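Local coordinates for protein aminoglycoside 3'-phosphotransferase AphA1-IAB (PDB 4FEW) that phosphorylates kanamycin and related aminoglycosides at the 3'-hydroxyl with ATP, and so probably confers resistance to them, at residues Ala50-Leu55 with Thr99-Gly104. Sequence-based numbering, arbitrary orientation.
Sequences APELFL and TTAIPG. With PP2 (1-tert-butyl-3-(4-chloro-phenyl)-1H-pyrazolo[3,4-D]pyrimidin-4-ylamine), chain H.
Phe54 and Thr99 form a hydrogen-bonded antiparallel pair where strands 53-59 and 94-100 meet in the five-stranded sheet of the kinase-like N-terminal lobe. Phe54 N donates to Thr99 O at 2.8 Å, and Thr99 N returns a bond to Phe54 O. Leu53 and Thr100 follow as a non-hydrogen-bonded pair. Past the end of strand 94-100, Ala101 N still reaches Glu52 O at 3.0 Å.

The side chain of Ala101 touches two groups of segment 50-55, the Phe54 ring and the Glu52 side chain. Its CB sits at the edge of the Phe54 ring, 3.6 Å from CE2. Glu52, extended with CG anti to its backbone N (chi1 180°), brings OE1 alongside, 3.3 Å from Ala101 CB. The far carboxylate oxygen, OE2, forms a salt bridge with Arg43.

One face of the Phe54 ring covers the inhibitor PP2, with CE2 3.4 Å from PP2 C6. Ile102 grips the same heterocycle by its backbone: its N donates to PP2 N4 at 2.9 Å, and its O accepts from PP2 N25. Such pairing is characteristic of the hinge in protein kinases, where adenine of ATP binds.

Strand 40-45 flanks 53-59, and strand 85-91 flanks 94-100. Leu53 packs against Leu44 and Lys86 from these neighbours.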
ATOM      1  N   ALA A  50      13.496  23.041   3.139  1.00 53.15           N
ATOM      2  CA  ALA A  50      12.156  22.495   3.044  1.00 46.86           C
ATOM      3  C   ALA A  50      12.246  21.026   2.662  1.00 47.86           C
ATOM      4  O   ALA A  50      13.076  20.649   1.832  1.00 50.71           O
ATOM      5  CB  ALA A  50      11.338  23.277   2.035  1.00 43.88           C
ATOM      6  N   PRO A  51      11.396  20.189   3.276  1.00 50.22           N
ATOM      7  CA  PRO A  51      11.462  18.739   3.055  1.00 39.60           C
ATOM      8  C   PRO A  51      11.015  18.358   1.651  1.00 49.67           C
ATOM      9  O   PRO A  51      10.264  19.098   1.018  1.00 37.72           O
ATOM     10  CB  PRO A  51      10.465  18.184   4.079  1.00 36.40           C
ATOM     11  CG  PRO A  51       9.485  19.303   4.290  1.00 35.25           C
ATOM     12  CD  PRO A  51      10.299  20.567   4.186  1.00 37.00           C
ATOM     13  N   GLU A  52      11.493  17.218   1.171  1.00 35.47           N
ATOM     14  CA  GLU A  52      10.985  16.645  -0.062  1.00 51.20           C
ATOM     15  C   GLU A  52       9.502  16.345   0.133  1.00 36.92           C
ATOM     16  O   GLU A  52       9.107  15.862   1.196  1.00 31.49           O
ATOM     17  CB  GLU A  52      11.742  15.356  -0.377  1.00 38.66           C
ATOM     18  CG  GLU A  52      11.297  14.654  -1.643  1.00 50.04           C
ATOM     19  CD  GLU A  52      12.177  13.462  -1.983  1.00 64.56           C
ATOM     20  OE1 GLU A  52      12.112  12.443  -1.262  1.00 56.08           O
ATOM     21  OE2 GLU A  52      12.940  13.547  -2.968  1.00 52.44           O
ATOM     22  N   LEU A  53       8.688  16.641  -0.880  1.00 36.52           N
ATOM     23  CA  LEU A  53       7.261  16.290  -0.842  1.00 37.56           C
ATOM     24  C   LEU A  53       6.880  15.350  -1.978  1.00 42.86           C
ATOM     25  O   LEU A  53       7.597  15.239  -2.977  1.00 35.99           O
ATOM     26  CB  LEU A  53       6.386  17.543  -0.948  1.00 34.81           C
ATOM     27  CG  LEU A  53       6.642  18.676   0.038  1.00 35.86           C
ATOM     28  CD1 LEU A  53       5.703  19.837  -0.225  1.00 33.87           C
ATOM     29  CD2 LEU A  53       6.479  18.158   1.454  1.00 31.97           C
ATOM     30  N   PHE A  54       5.738  14.685  -1.824  1.00 29.97           N
ATOM     31  CA  PHE A  54       5.119  13.989  -2.945  1.00 38.53           C
ATOM     32  C   PHE A  54       3.720  14.529  -3.189  1.00 28.44           C
ATOM     33  O   PHE A  54       2.988  14.814  -2.245  1.00 29.17           O
ATOM     34  CB  PHE A  54       5.089  12.476  -2.719  1.00 30.75           C
ATOM     35  CG  PHE A  54       6.394  11.795  -3.046  1.00 33.17           C
ATOM     36  CD1 PHE A  54       6.673  11.393  -4.342  1.00 33.98           C
ATOM     37  CD2 PHE A  54       7.347  11.576  -2.062  1.00 28.18           C
ATOM     38  CE1 PHE A  54       7.883  10.782  -4.653  1.00 47.72           C
ATOM     39  CE2 PHE A  54       8.547  10.957  -2.360  1.00 29.50           C
ATOM     40  CZ  PHE A  54       8.822  10.566  -3.660  1.00 31.95           C
ATOM     41  N   LEU A  55       3.367  14.696  -4.459  1.00 29.42           N
ATOM     42  CA  LEU A  55       2.009  15.072  -4.838  1.00 29.21           C
ATOM     43  C   LEU A  55       1.399  13.992  -5.724  1.00 28.63           C
ATOM     44  O   LEU A  55       1.967  13.626  -6.746  1.00 32.71           O
ATOM     45  CB  LEU A  55       2.002  16.419  -5.561  1.00 31.62           C
ATOM     46  CG  LEU A  55       0.648  16.953  -6.038  1.00 31.55           C
ATOM     47  CD1 LEU A  55      -0.296  17.185  -4.867  1.00 33.51           C
ATOM     48  CD2 LEU A  55       0.840  18.239  -6.825  1.00 33.99           C
ATOM     49  N   THR A  99       1.925  14.989   0.328  1.00 25.40           N
ATOM     50  CA  THR A  99       2.474  14.416   1.551  1.00 24.60           C
ATOM     51  C   THR A  99       3.960  14.711   1.686  1.00 36.14           C
ATOM     52  O   THR A  99       4.626  14.984   0.695  1.00 26.99           O
ATOM     53  CB  THR A  99       2.262  12.896   1.604  1.00 23.12           C
ATOM     54  OG1 THR A  99       2.925  12.277   0.492  1.00 24.60           O
ATOM     55  CG2 THR A  99       0.776  12.577   1.540  1.00 22.06           C
ATOM     56  N   THR A 100       4.475  14.664   2.915  1.00 29.71           N
ATOM     57  CA  THR A 100       5.921  14.747   3.136  1.00 32.27           C
ATOM     58  C   THR A 100       6.553  13.396   2.848  1.00 30.50           C
ATOM     59  O   THR A 100       6.003  12.358   3.207  1.00 43.44           O
ATOM     60  CB  THR A 100       6.295  15.157   4.579  1.00 36.99           C
ATOM     61  OG1 THR A 100       5.935  14.107   5.489  1.00 37.37           O
ATOM     62  CG2 THR A 100       5.615  16.469   4.979  1.00 27.74           C
ATOM     63  N   ALA A 101       7.707  13.415   2.191  1.00 28.17           N
ATOM     64  CA  ALA A 101       8.394  12.179   1.851  1.00 32.02           C
ATOM     65  C   ALA A 101       9.013  11.576   3.099  1.00 45.76           C
ATOM     66  O   ALA A 101       9.406  12.286   4.020  1.00 35.89           O
ATOM     67  CB  ALA A 101       9.470  12.427   0.775  1.00 31.78           C
ATOM     68  N   ILE A 102       9.067  10.253   3.138  1.00 29.27           N
ATOM     69  CA  ILE A 102       9.891   9.573   4.108  1.00 26.33           C
ATOM     70  C   ILE A 102      11.262   9.388   3.471  1.00 27.94           C
ATOM     71  O   ILE A 102      11.397   8.677   2.479  1.00 32.20           O
ATOM     72  CB  ILE A 102       9.295   8.219   4.467  1.00 32.67           C
ATOM     73  CG1 ILE A 102       7.904   8.410   5.071  1.00 26.13           C
ATOM     74  CG2 ILE A 102      10.205   7.486   5.439  1.00 33.48           C
ATOM     75  CD1 ILE A 102       7.256   7.116   5.469  1.00 32.47           C
ATOM     76  N   PRO A 103      12.279  10.053   4.023  1.00 29.29           N
ATOM     77  CA  PRO A 103      13.621   9.982   3.430  1.00 31.23           C
ATOM     78  C   PRO A 103      14.179   8.562   3.420  1.00 43.37           C
ATOM     79  O   PRO A 103      13.901   7.788   4.330  1.00 30.87           O
ATOM     80  CB  PRO A 103      14.463  10.901   4.327  1.00 41.24           C
ATOM     81  CG  PRO A 103      13.700  11.009   5.611  1.00 33.69           C
ATOM     82  CD  PRO A 103      12.245  10.832   5.274  1.00 31.43           C
ATOM     83  N   GLY A 104      14.936   8.221   2.384  1.00 31.06           N
ATOM     84  CA  GLY A 104      15.591   6.927   2.314  1.00 32.39           C
ATOM     85  C   GLY A 104      15.299   6.149   1.044  1.00 32.34           C
ATOM     86  O   GLY A 104      14.859   6.712   0.039  1.00 29.69           O
TER
HETATM   87  C1  PP2 H 302       6.253   8.195  -1.245  0.87 22.70           C
HETATM   88  N2  PP2 H 302       5.630   8.804  -0.224  0.87 23.25           N
HETATM   89  C3  PP2 H 302       6.312   9.183   0.833  0.87 26.29           C
HETATM   90  N4  PP2 H 302       7.612   8.968   0.923  0.87 16.99           N
HETATM   91  C5  PP2 H 302       8.299   8.359  -0.047  0.87 30.05           C
HETATM   92  C6  PP2 H 302       7.619   7.941  -1.193  0.87 15.80           C
HETATM   93  C8  PP2 H 302       7.887   7.305  -2.417  0.87 31.23           C
HETATM   94  N9  PP2 H 302       6.733   7.216  -3.078  0.87 23.30           N
HETATM   95  N10 PP2 H 302       5.821   7.720  -2.416  0.87 30.69           N
HETATM   96  C11 PP2 H 302       9.097   6.832  -2.921  0.87 31.48           C
HETATM   97  C12 PP2 H 302      10.300   6.927  -2.237  0.87 81.80           C
HETATM   98  C13 PP2 H 302      11.481   6.452  -2.780  0.87 85.15           C
HETATM   99  C14 PP2 H 302      11.465   5.873  -4.039  0.87 46.58           C
HETATM  100  C15 PP2 H 302      10.271   5.773  -4.744  0.87115.25           C
HETATM  101  C16 PP2 H 302       9.093   6.256  -4.187  0.87 73.45           C
HETATM  102  C22 PP2 H 302       4.409   7.756  -2.884  0.87 22.82           C
HETATM  103  C23 PP2 H 302       3.980   9.205  -3.077  0.87 16.04           C
HETATM  104  C24 PP2 H 302       4.351   6.982  -4.198  0.87 32.07           C
HETATM  105  C25 PP2 H 302       3.510   7.062  -1.846  0.87 31.35           C
HETATM  106  N25 PP2 H 302       9.601   8.198   0.150  0.87 26.51           N
HETATM  107 CL   PP2 H 302      12.937   5.275  -4.715  0.87 70.80          CL
HETATM  108  O   HOH W   1      10.462  14.557   3.988  0.55 28.91           O
HETATM  109  O   HOH W   2       1.198  12.201  -1.891  1.00 27.92           O